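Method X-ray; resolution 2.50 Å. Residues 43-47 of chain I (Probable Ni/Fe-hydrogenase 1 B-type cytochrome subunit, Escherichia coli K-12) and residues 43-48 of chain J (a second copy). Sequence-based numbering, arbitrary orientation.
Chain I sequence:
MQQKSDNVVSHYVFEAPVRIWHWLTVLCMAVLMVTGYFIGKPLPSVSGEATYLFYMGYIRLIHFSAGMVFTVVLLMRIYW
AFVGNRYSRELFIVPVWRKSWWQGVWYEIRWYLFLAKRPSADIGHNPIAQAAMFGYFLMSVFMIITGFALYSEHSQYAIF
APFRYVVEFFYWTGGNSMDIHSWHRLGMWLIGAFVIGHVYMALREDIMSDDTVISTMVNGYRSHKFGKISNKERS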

ATOM      1  N   LEU I  43      -8.879 -24.396   4.260  1.00 47.11           N
ATOM      2  CA  LEU I  43      -7.832 -24.031   5.198  1.00 46.52           C
ATOM      3  C   LEU I  43      -7.702 -22.526   5.211  1.00 48.31           C
ATOM      4  O   LEU I  43      -8.315 -21.871   4.370  1.00 48.52           O
ATOM      5  CB  LEU I  43      -6.520 -24.683   4.780  1.00 44.90           C
ATOM      6  CG  LEU I  43      -6.450 -26.195   5.021  1.00 44.81           C
ATOM      7  CD1 LEU I  43      -5.634 -26.927   3.963  1.00 44.53           C
ATOM      8  CD2 LEU I  43      -5.942 -26.484   6.420  1.00 43.94           C
ATOM      9  N   PRO I  44      -6.909 -21.962   6.147  1.00 49.88           N
ATOM     10  CA  PRO I  44      -6.669 -20.514   6.075  1.00 50.81           C
ATOM     11  C   PRO I  44      -6.112 -20.061   4.710  1.00 52.23           C
ATOM     12  O   PRO I  44      -5.578 -20.885   3.958  1.00 55.62           O
ATOM     13  CB  PRO I  44      -5.646 -20.285   7.184  1.00 49.70           C
ATOM     14  CG  PRO I  44      -5.980 -21.325   8.181  1.00 51.37           C
ATOM     15  CD  PRO I  44      -6.288 -22.541   7.355  1.00 51.33           C
ATOM     16  N   SER I  45      -6.235 -18.774   4.393  1.00 48.73           N
ATOM     17  CA  SER I  45      -5.827 -18.293   3.089  1.00 45.23           C
ATOM     18  C   SER I  45      -4.327 -18.094   3.044  1.00 43.34           C
ATOM     19  O   SER I  45      -3.696 -17.671   4.018  1.00 42.44           O
ATOM     20  CB  SER I  45      -6.525 -16.975   2.776  1.00 47.20           C
ATOM     21  OG  SER I  45      -6.395 -16.612   1.417  1.00 47.67           O
ATOM     22  N   VAL I  46      -3.768 -18.401   1.885  1.00 43.26           N
ATOM     23  CA  VAL I  46      -2.393 -18.036   1.560  1.00 44.43           C
ATOM     24  C   VAL I  46      -2.352 -16.795   0.668  1.00 45.77           C
ATOM     25  O   VAL I  46      -3.397 -16.275   0.243  1.00 44.57           O
ATOM     26  CB  VAL I  46      -1.686 -19.172   0.822  1.00 43.58           C
ATOM     27  CG1 VAL I  46      -1.440 -20.322   1.784  1.00 45.02           C
ATOM     28  CG2 VAL I  46      -2.492 -19.621  -0.405  1.00 40.25           C
ATOM     29  N   SER I  47      -1.147 -16.337   0.362  1.00 46.44           N
ATOM     30  CA  SER I  47      -0.992 -15.211  -0.534  1.00 48.57           C
ATOM     31  C   SER I  47       0.303 -15.322  -1.295  1.00 50.85           C
ATOM     32  O   SER I  47       1.347 -15.637  -0.718  1.00 50.38           O
ATOM     33  CB  SER I  47      -1.021 -13.900   0.241  1.00 50.23           C
ATOM     34  OG  SER I  47       0.161 -13.762   0.998  1.00 50.19           O
TER
ATOM     35  N   LEU J  43       3.935 -25.151   7.499  1.00 48.17           N
ATOM     36  CA  LEU J  43       2.943 -25.064   6.452  1.00 50.14           C
ATOM     37  C   LEU J  43       3.083 -23.709   5.705  1.00 51.73           C
ATOM     38  O   LEU J  43       3.887 -22.861   6.101  1.00 51.83           O
ATOM     39  CB  LEU J  43       1.560 -25.260   7.081  1.00 50.61           C
ATOM     40  CG  LEU J  43       1.230 -26.669   7.591  1.00 49.28           C
ATOM     41  CD1 LEU J  43       0.331 -26.581   8.807  1.00 48.54           C
ATOM     42  CD2 LEU J  43       0.582 -27.532   6.513  1.00 50.71           C
ATOM     43  N   PRO J  44       2.320 -23.493   4.621  1.00 51.96           N
ATOM     44  CA  PRO J  44       2.363 -22.154   4.039  1.00 52.94           C
ATOM     45  C   PRO J  44       1.987 -21.045   5.040  1.00 53.74           C
ATOM     46  O   PRO J  44       1.333 -21.317   6.050  1.00 52.64           O
ATOM     47  CB  PRO J  44       1.322 -22.239   2.929  1.00 53.33           C
ATOM     48  CG  PRO J  44       1.315 -23.662   2.544  1.00 52.80           C
ATOM     49  CD  PRO J  44       1.469 -24.396   3.831  1.00 52.56           C
ATOM     50  N   SER J  45       2.388 -19.806   4.752  1.00 54.71           N
ATOM     51  CA  SER J  45       2.130 -18.683   5.668  1.00 50.56           C
ATOM     52  C   SER J  45       0.698 -18.232   5.579  1.00 48.93           C
ATOM     53  O   SER J  45       0.069 -18.368   4.537  1.00 49.86           O
ATOM     54  CB  SER J  45       3.053 -17.492   5.394  1.00 49.29           C
ATOM     55  OG  SER J  45       2.966 -16.535   6.438  1.00 46.47           O
ATOM     56  N   VAL J  46       0.195 -17.735   6.705  1.00 49.97           N
ATOM     57  CA  VAL J  46      -1.116 -17.091   6.799  1.00 49.68           C
ATOM     58  C   VAL J  46      -0.876 -15.618   7.049  1.00 50.58           C
ATOM     59  O   VAL J  46       0.266 -15.184   7.254  1.00 49.57           O
ATOM     60  CB  VAL J  46      -2.008 -17.655   7.939  1.00 47.55           C
ATOM     61  CG1 VAL J  46      -2.490 -19.047   7.603  1.00 47.06           C
ATOM     62  CG2 VAL J  46      -1.286 -17.637   9.277  1.00 45.15           C
ATOM     63  N   SER J  47      -1.955 -14.851   7.049  1.00 54.44           N
ATOM     64  CA  SER J  47      -1.839 -13.421   7.278  1.00 57.91           C
ATOM     65  C   SER J  47      -3.089 -12.951   7.941  1.00 61.53           C
ATOM     66  O   SER J  47      -4.187 -13.377   7.590  1.00 66.47           O
ATOM     67  CB  SER J  47      -1.610 -12.652   5.969  1.00 55.24           C
ATOM     68  OG  SER J  47      -2.717 -12.786   5.099  1.00 54.79           O
ATOM     69  N   GLY J  48      -2.918 -12.076   8.917  1.00 63.53           N
ATOM     70  CA  GLY J  48      -4.048 -11.512   9.614  1.00 64.08           C
ATOM     71  C   GLY J  48      -3.542 -10.674  10.744  1.00 63.75           C
ATOM     72  O   GLY J  48      -2.644  -9.868  10.583  1.00 70.95           O
TER

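Two copies of the same loop meet here, and they meet nearly symmetrically. Val I46 and Val J46 mark the centre, with their CA atoms 5.5 Å apart. Neither stretch forms regular helix or strand. The contact is small, burying 206 Å² in total, and no hydrogen bond crosses it.

The main interactions are two apolar contacts between proline and valine. Pro I44 CB lies 3.4 Å from Val J46 CG1. The reciprocal pair, Val I46 CG1 and Pro J44 CB, is 3.6 Å apart. The first is tight for two carbon atoms, and the second is slightly looser. Each proline points its CA-to-CB bond toward the other chain. Both rings have the C-gamma exo pucker. Ring closure limits the movement of the proline carbons, so each ring offers a well-defined apolar surface.

The valines reach these rings differently. Their CA-to-CB bonds run sideways to the partner stretch, yet CG1 makes the contact on both sides. Both take the m rotamer, with chi1 of -70° in Val I46 and -71° in Val J46. This rotation sets CG1 against the opposing proline and leaves CG2 farther from it. Val I46 CG1 also lies 3.7 Å from Ser J45 O, so the methyl group packs against backbone as well as ring.

The backbones come close at Ser I45 and Ser J45. Ser I45 O is 3.9 Å from Ser J45 O. Two carbonyl oxygens cannot hydrogen bond to each other, so this is proximity without a polar link. Ser I45 O is also 3.8 Å from Val J46 CA.

The serine side chains do not bridge the chains. Ser I45 and Ser J45 are buried and both are t, with chi1 of -167° and -169°. This rotamer brings each hydroxyl near the carbonyl of the next residue in its own chain. Ser I45 OG is 3.2 Å from Val I46 O, and Ser J45 OG is 3.1 Å from Val J46 O. Both hydroxyls are hydrogen-bonded elsewhere in the structure. Ser I47 and Ser J47 are p instead, at 71° and 64°. Ser I47 OG and Ser J47 OG are 5.1 Å apart, too far for a hydrogen bond.

Leu I43 and Leu J43 point their CA-to-CB bonds toward the partner, but Leu I43 CD2 and Leu J43 CD2 remain 6.6 Å apart, so the two side chains do not touch. Their chi1 angles are m, while chi2 sits between wells at 146° and 147°. Both are exposed. Gly J48 lies beyond the contact.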